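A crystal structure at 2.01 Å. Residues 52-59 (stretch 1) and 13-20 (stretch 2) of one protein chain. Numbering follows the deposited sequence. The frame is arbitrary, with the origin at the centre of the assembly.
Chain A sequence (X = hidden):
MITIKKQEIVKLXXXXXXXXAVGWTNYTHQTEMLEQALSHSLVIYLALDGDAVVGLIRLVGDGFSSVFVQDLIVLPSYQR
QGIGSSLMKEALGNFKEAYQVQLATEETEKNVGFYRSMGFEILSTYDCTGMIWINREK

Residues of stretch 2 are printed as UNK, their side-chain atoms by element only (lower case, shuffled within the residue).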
ATOM      1  N   ALA A  52      10.852   8.481  13.787  1.00 32.00           N
ATOM      2  CA  ALA A  52      10.727   8.912  12.345  1.00 30.69           C
ATOM      3  C   ALA A  52       9.698   8.045  11.570  1.00 30.22           C
ATOM      4  O   ALA A  52       9.859   6.859  11.575  1.00 29.06           O
ATOM      5  CB  ALA A  52      12.080   8.754  11.680  1.00 29.23           C
ATOM      6  N   VAL A  53       8.692   8.636  10.907  1.00 31.60           N
ATOM      7  CA  VAL A  53       7.747   7.882   9.982  1.00 31.95           C
ATOM      8  C   VAL A  53       8.449   7.659   8.625  1.00 30.78           C
ATOM      9  O   VAL A  53       8.806   8.615   7.935  1.00 31.65           O
ATOM     10  CB  VAL A  53       6.402   8.619   9.809  1.00 31.61           C
ATOM     11  CG1 VAL A  53       5.421   7.860   8.808  1.00 31.67           C
ATOM     12  CG2 VAL A  53       5.731   8.837  11.175  1.00 33.49           C
ATOM     13  N   VAL A  54       8.775   6.416   8.315  1.00 30.25           N
ATOM     14  CA  VAL A  54       9.589   6.115   7.121  1.00 30.37           C
ATOM     15  C   VAL A  54       8.811   5.287   6.046  1.00 30.38           C
ATOM     16  O   VAL A  54       9.297   5.080   4.961  1.00 31.47           O
ATOM     17  CB  VAL A  54      11.057   5.586   7.457  1.00 29.21           C
ATOM     18  CG1 VAL A  54      11.731   6.538   8.493  1.00 28.66           C
ATOM     19  CG2 VAL A  54      11.150   4.106   7.970  1.00 28.45           C
ATOM     20  N   GLY A  55       7.600   4.841   6.365  1.00 29.98           N
ATOM     21  CA  GLY A  55       6.889   3.918   5.450  1.00 28.81           C
ATOM     22  C   GLY A  55       5.448   3.886   5.832  1.00 29.09           C
ATOM     23  O   GLY A  55       5.113   4.206   6.984  1.00 27.83           O
ATOM     24  N   LEU A  56       4.579   3.567   4.855  1.00 27.31           N
ATOM     25  CA  LEU A  56       3.150   3.476   5.078  1.00 27.38           C
ATOM     26  C   LEU A  56       2.570   2.371   4.162  1.00 26.20           C
ATOM     27  O   LEU A  56       3.064   2.160   3.056  1.00 24.49           O
ATOM     28  CB  LEU A  56       2.467   4.848   4.816  1.00 27.29           C
ATOM     29  CG  LEU A  56       0.940   5.014   4.736  1.00 30.79           C
ATOM     30  CD1 LEU A  56       0.500   6.448   5.125  1.00 27.09           C
ATOM     31  CD2 LEU A  56       0.431   4.641   3.293  1.00 27.19           C
ATOM     32  N   ILE A  57       1.568   1.664   4.651  1.00 25.37           N
ATOM     33  CA  ILE A  57       0.704   0.814   3.774  1.00 25.79           C
ATOM     34  C   ILE A  57      -0.725   1.198   4.080  1.00 26.36           C
ATOM     35  O   ILE A  57      -1.051   1.496   5.226  1.00 26.00           O
ATOM     36  CB  ILE A  57       0.969  -0.722   3.874  1.00 26.32           C
ATOM     37  CG1 ILE A  57       0.112  -1.544   2.815  1.00 21.75           C
ATOM     38  CG2 ILE A  57       0.697  -1.207   5.326  1.00 23.00           C
ATOM     39  CD1 ILE A  57       0.578  -3.051   2.725  1.00 23.59           C
ATOM     40  N   ARG A  58      -1.558   1.276   3.044  1.00 25.58           N
ATOM     41  CA  ARG A  58      -2.942   1.626   3.190  1.00 25.89           C
ATOM     42  C   ARG A  58      -3.798   0.693   2.307  1.00 26.63           C
ATOM     43  O   ARG A  58      -3.639   0.593   1.073  1.00 26.26           O
ATOM     44  CB  ARG A  58      -3.182   3.085   2.778  1.00 26.19           C
ATOM     45  CG  ARG A  58      -4.537   3.604   3.041  1.00 28.72           C
ATOM     46  CD  ARG A  58      -4.586   5.127   2.918  1.00 24.73           C
ATOM     47  NE  ARG A  58      -4.600   5.611   1.529  1.00 23.68           N
ATOM     48  CZ  ARG A  58      -5.665   5.703   0.739  1.00 24.56           C
ATOM     49  NH1 ARG A  58      -6.870   5.227   1.091  1.00 22.41           N
ATOM     50  NH2 ARG A  58      -5.520   6.237  -0.456  1.00 25.81           N
ATOM     51  N   LEU A  59      -4.703  -0.012   2.965  1.00 27.13           N
ATOM     52  CA  LEU A  59      -5.613  -0.936   2.265  1.00 26.52           C
ATOM     53  C   LEU A  59      -6.989  -0.358   2.219  1.00 24.94           C
ATOM     54  O   LEU A  59      -7.396   0.318   3.152  1.00 26.69           O
ATOM     55  CB  LEU A  59      -5.656  -2.275   2.990  1.00 25.67           C
ATOM     56  CG  LEU A  59      -4.392  -3.047   3.332  1.00 27.06           C
ATOM     57  CD1 LEU A  59      -4.825  -4.384   3.887  1.00 27.70           C
ATOM     58  CD2 LEU A  59      -3.507  -3.235   2.152  1.00 24.86           C
ATOM     59  N   UNK A  13      -0.806  15.470   7.773  1.00 46.32           N
ATOM     60  CA  UNK A  13       0.456  16.138   8.197  1.00 46.53           C
ATOM     61  C   UNK A  13       1.542  15.168   8.584  1.00 45.69           C
ATOM     62  O   UNK A  13       2.720  15.372   8.217  1.00 45.35           O
ATOM     63  c   UNK A  13       0.239  17.075   9.385  1.00 47.88           C
ATOM     64  c   UNK A  13      -0.963  18.003   9.243  1.00 52.47           C
ATOM     65  c   UNK A  13      -2.174  17.456   9.966  1.00 58.72           C
ATOM     66  o   UNK A  13      -2.014  17.025  11.143  1.00 63.53           O
ATOM     67  o   UNK A  13      -3.277  17.456   9.364  1.00 61.14           O
ATOM     68  N   UNK A  14       1.162  14.103   9.299  1.00 45.01           N
ATOM     69  CA  UNK A  14       2.152  13.126   9.785  1.00 44.30           C
ATOM     70  C   UNK A  14       2.682  12.215   8.667  1.00 42.53           C
ATOM     71  O   UNK A  14       3.734  11.585   8.818  1.00 43.02           O
ATOM     72  o   UNK A  14      -0.124  12.815  12.621  1.00 50.82           O
ATOM     73  o   UNK A  14       1.527  14.277  12.402  1.00 50.91           O
ATOM     74  c   UNK A  14       1.593  12.298  10.959  1.00 45.55           C
ATOM     75  c   UNK A  14       0.959  13.190  12.083  1.00 49.72           C
ATOM     76  N   UNK A  15       1.972  12.139   7.543  1.00 40.22           N
ATOM     77  CA  UNK A  15       2.420  11.244   6.457  1.00 38.03           C
ATOM     78  C   UNK A  15       2.681  11.925   5.111  1.00 37.73           C
ATOM     79  O   UNK A  15       3.141  11.276   4.176  1.00 35.86           O
ATOM     80  c   UNK A  15       0.050  10.640   5.904  1.00 34.56           C
ATOM     81  c   UNK A  15       1.454   9.164   7.484  1.00 37.82           C
ATOM     82  c   UNK A  15       1.450  10.089   6.232  1.00 37.82           C
ATOM     83  N   UNK A  16       2.400  13.218   5.030  1.00 37.42           N
ATOM     84  CA  UNK A  16       2.506  13.940   3.747  1.00 38.50           C
ATOM     85  C   UNK A  16       3.897  13.863   3.176  1.00 37.05           C
ATOM     86  O   UNK A  16       4.060  13.726   1.964  1.00 37.86           O
ATOM     87  c   UNK A  16       2.056  15.391   3.881  1.00 38.64           C
ATOM     88  c   UNK A  16       1.562  17.648   2.926  1.00 40.51           C
ATOM     89  c   UNK A  16       0.886  15.616   1.632  1.00 39.40           C
ATOM     90  c   UNK A  16       1.912  16.208   2.581  1.00 41.39           C
ATOM     91  N   UNK A  17       4.908  13.919   4.036  1.00 36.07           N
ATOM     92  CA  UNK A  17       6.297  13.710   3.591  1.00 34.71           C
ATOM     93  C   UNK A  17       6.509  12.394   2.819  1.00 34.31           C
ATOM     94  O   UNK A  17       7.330  12.310   1.912  1.00 32.86           O
ATOM     95  c   UNK A  17       6.401  11.463   7.349  1.00 32.88           C
ATOM     96  n   UNK A  17       7.575  10.952   7.015  1.00 31.61           N
ATOM     97  c   UNK A  17       7.243  12.713   5.755  1.00 32.73           C
ATOM     98  n   UNK A  17       6.192  12.548   6.622  1.00 32.45           N
ATOM     99  c   UNK A  17       7.297  13.845   4.772  1.00 35.47           C
ATOM    100  c   UNK A  17       8.127  11.720   6.026  1.00 30.67           C
ATOM    101  N   UNK A  18       5.773  11.345   3.178  1.00 33.10           N
ATOM    102  CA  UNK A  18       5.903  10.069   2.446  1.00 32.61           C
ATOM    103  C   UNK A  18       5.356  10.195   0.988  1.00 31.36           C
ATOM    104  O   UNK A  18       5.992   9.775   0.045  1.00 30.85           O
ATOM    105  c   UNK A  18       5.133   8.973   3.187  1.00 31.11           C
ATOM    106  c   UNK A  18       4.721   7.408   5.111  1.00 31.46           C
ATOM    107  c   UNK A  18       7.008   8.127   4.518  1.00 26.58           C
ATOM    108  c   UNK A  18       5.604   8.543   4.582  1.00 30.72           C
ATOM    109  N   UNK A  19       4.163  10.746   0.856  1.00 33.64           N
ATOM    110  CA  UNK A  19       3.532  10.973  -0.467  1.00 34.70           C
ATOM    111  C   UNK A  19       4.351  11.977  -1.302  1.00 36.82           C
ATOM    112  O   UNK A  19       4.645  11.695  -2.475  1.00 36.59           O
ATOM    113  c   UNK A  19      -0.270   8.373   0.018  1.00 30.42           C
ATOM    114  c   UNK A  19       2.081  11.408  -0.323  1.00 33.92           C
ATOM    115  o   UNK A  19      -1.271   7.420   1.985  1.00 31.38           O
ATOM    116  c   UNK A  19      -0.469   8.361   1.388  1.00 32.23           C
ATOM    117  c   UNK A  19       1.189  10.348   0.269  1.00 34.95           C
ATOM    118  c   UNK A  19       0.955  10.309   1.654  1.00 30.93           C
ATOM    119  c   UNK A  19       0.140   9.332   2.211  1.00 33.33           C
ATOM    120  c   UNK A  19       0.567   9.370  -0.548  1.00 32.50           C
ATOM    121  N   UNK A  20       4.760  13.102  -0.695  1.00 37.84           N
ATOM    122  CA  UNK A  20       5.791  13.991  -1.316  1.00 40.12           C
ATOM    123  C   UNK A  20       7.002  13.207  -1.809  1.00 41.19           C
ATOM    124  O   UNK A  20       7.466  13.411  -2.919  1.00 41.66           O
ATOM    125  c   UNK A  20       5.226  16.223  -0.263  1.00 40.48           C
ATOM    126  c   UNK A  20       6.242  15.121  -0.357  1.00 39.63           C
ATOM    127  c   UNK A  20       5.341  17.146   0.962  1.00 43.29           C
ATOM    128  n   UNK A  20       4.571  18.228   0.924  1.00 43.62           N
ATOM    129  o   UNK A  20       6.050  16.878   1.938  1.00 40.36           O
TER

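Position 13 carries five side-chain atoms, a chain of three carbons whose last holds two oxygens, and none touches the strand. That carboxylate after two methylenes is glutamate; Glu13 is exposed, as suits a charged group.

Position 14 has two carbons, the second bearing two oxygens. This carboxylate leads away from the strand, and only the backbone comes near: O of position 14 lies 4.1 Å from Val53 CG1. One methylene shorter than glutamate, it is aspartate, and Asp14 is exposed, as its charge favours.

Position 15 shows three carbons, one bonded to CA and carrying the other two, one of which packs 3.7 Å from Leu56 CD1. Branching at CB without further atoms means valine. Val15 is buried, and a compact apolar side chain suits this place beside the strand.

Position 16 has four carbons, forked at the second, all out of reach of the strand. This is leucine; Leu16 is partly exposed and lies outside this contact, so the strand sets no demand on it.

At position 17 one carbon leads to a five-membered ring of three carbons and two nitrogens, whose edge meets the carbonyl of Val53, one nitrogen close to its oxygen. This imidazole is histidine. His17 NE2 donates to Val53 O at 2.8 Å with an N-H...O angle of 173°, an almost straight hydrogen bond. A ring nitrogen can thus satisfy a strand carbonyl.

Position 18 again has four carbons forked at the second. One outer carbon lies 3.4 Å from Leu56 CB, 3.8 Å from Val53 CG1 and 3.7 Å from Gly55 C. This is leucine: buried and pointing toward the strand, Leu18 meets side chains and backbone without leaving a polar group unpaired.

Position 19 bears one carbon, then a six-carbon ring with one oxygen, which lies 3.5 Å from Leu56 CD2 and 3.8 Å from Arg58 NE. This phenol is tyrosine. Its CA-to-CB bond points sideways, but the far end comes nearer, and Tyr19 CE2 is 4.1 Å from Leu56 CD1. Tyrosine combines apolar contact with a hydroxyl hydrogen-bonded elsewhere in the structure.

Position 20 has three carbons, the third carrying one oxygen and one nitrogen, out of reach of the strand. This amide is glutamine; Gln20 is exposed, where a polar amide can meet solvent.

Helix and strand cross at 61°, their axes 8.3 Å apart at closest approach. Val53 and Leu56 pack against Val15 and Leu18, Tyr19 extends the contact along Leu56, and the hydrogen bond from His17 ties the helix to the strand backbone.

Stretch 2, residues 13-20: EDVLHLYQ
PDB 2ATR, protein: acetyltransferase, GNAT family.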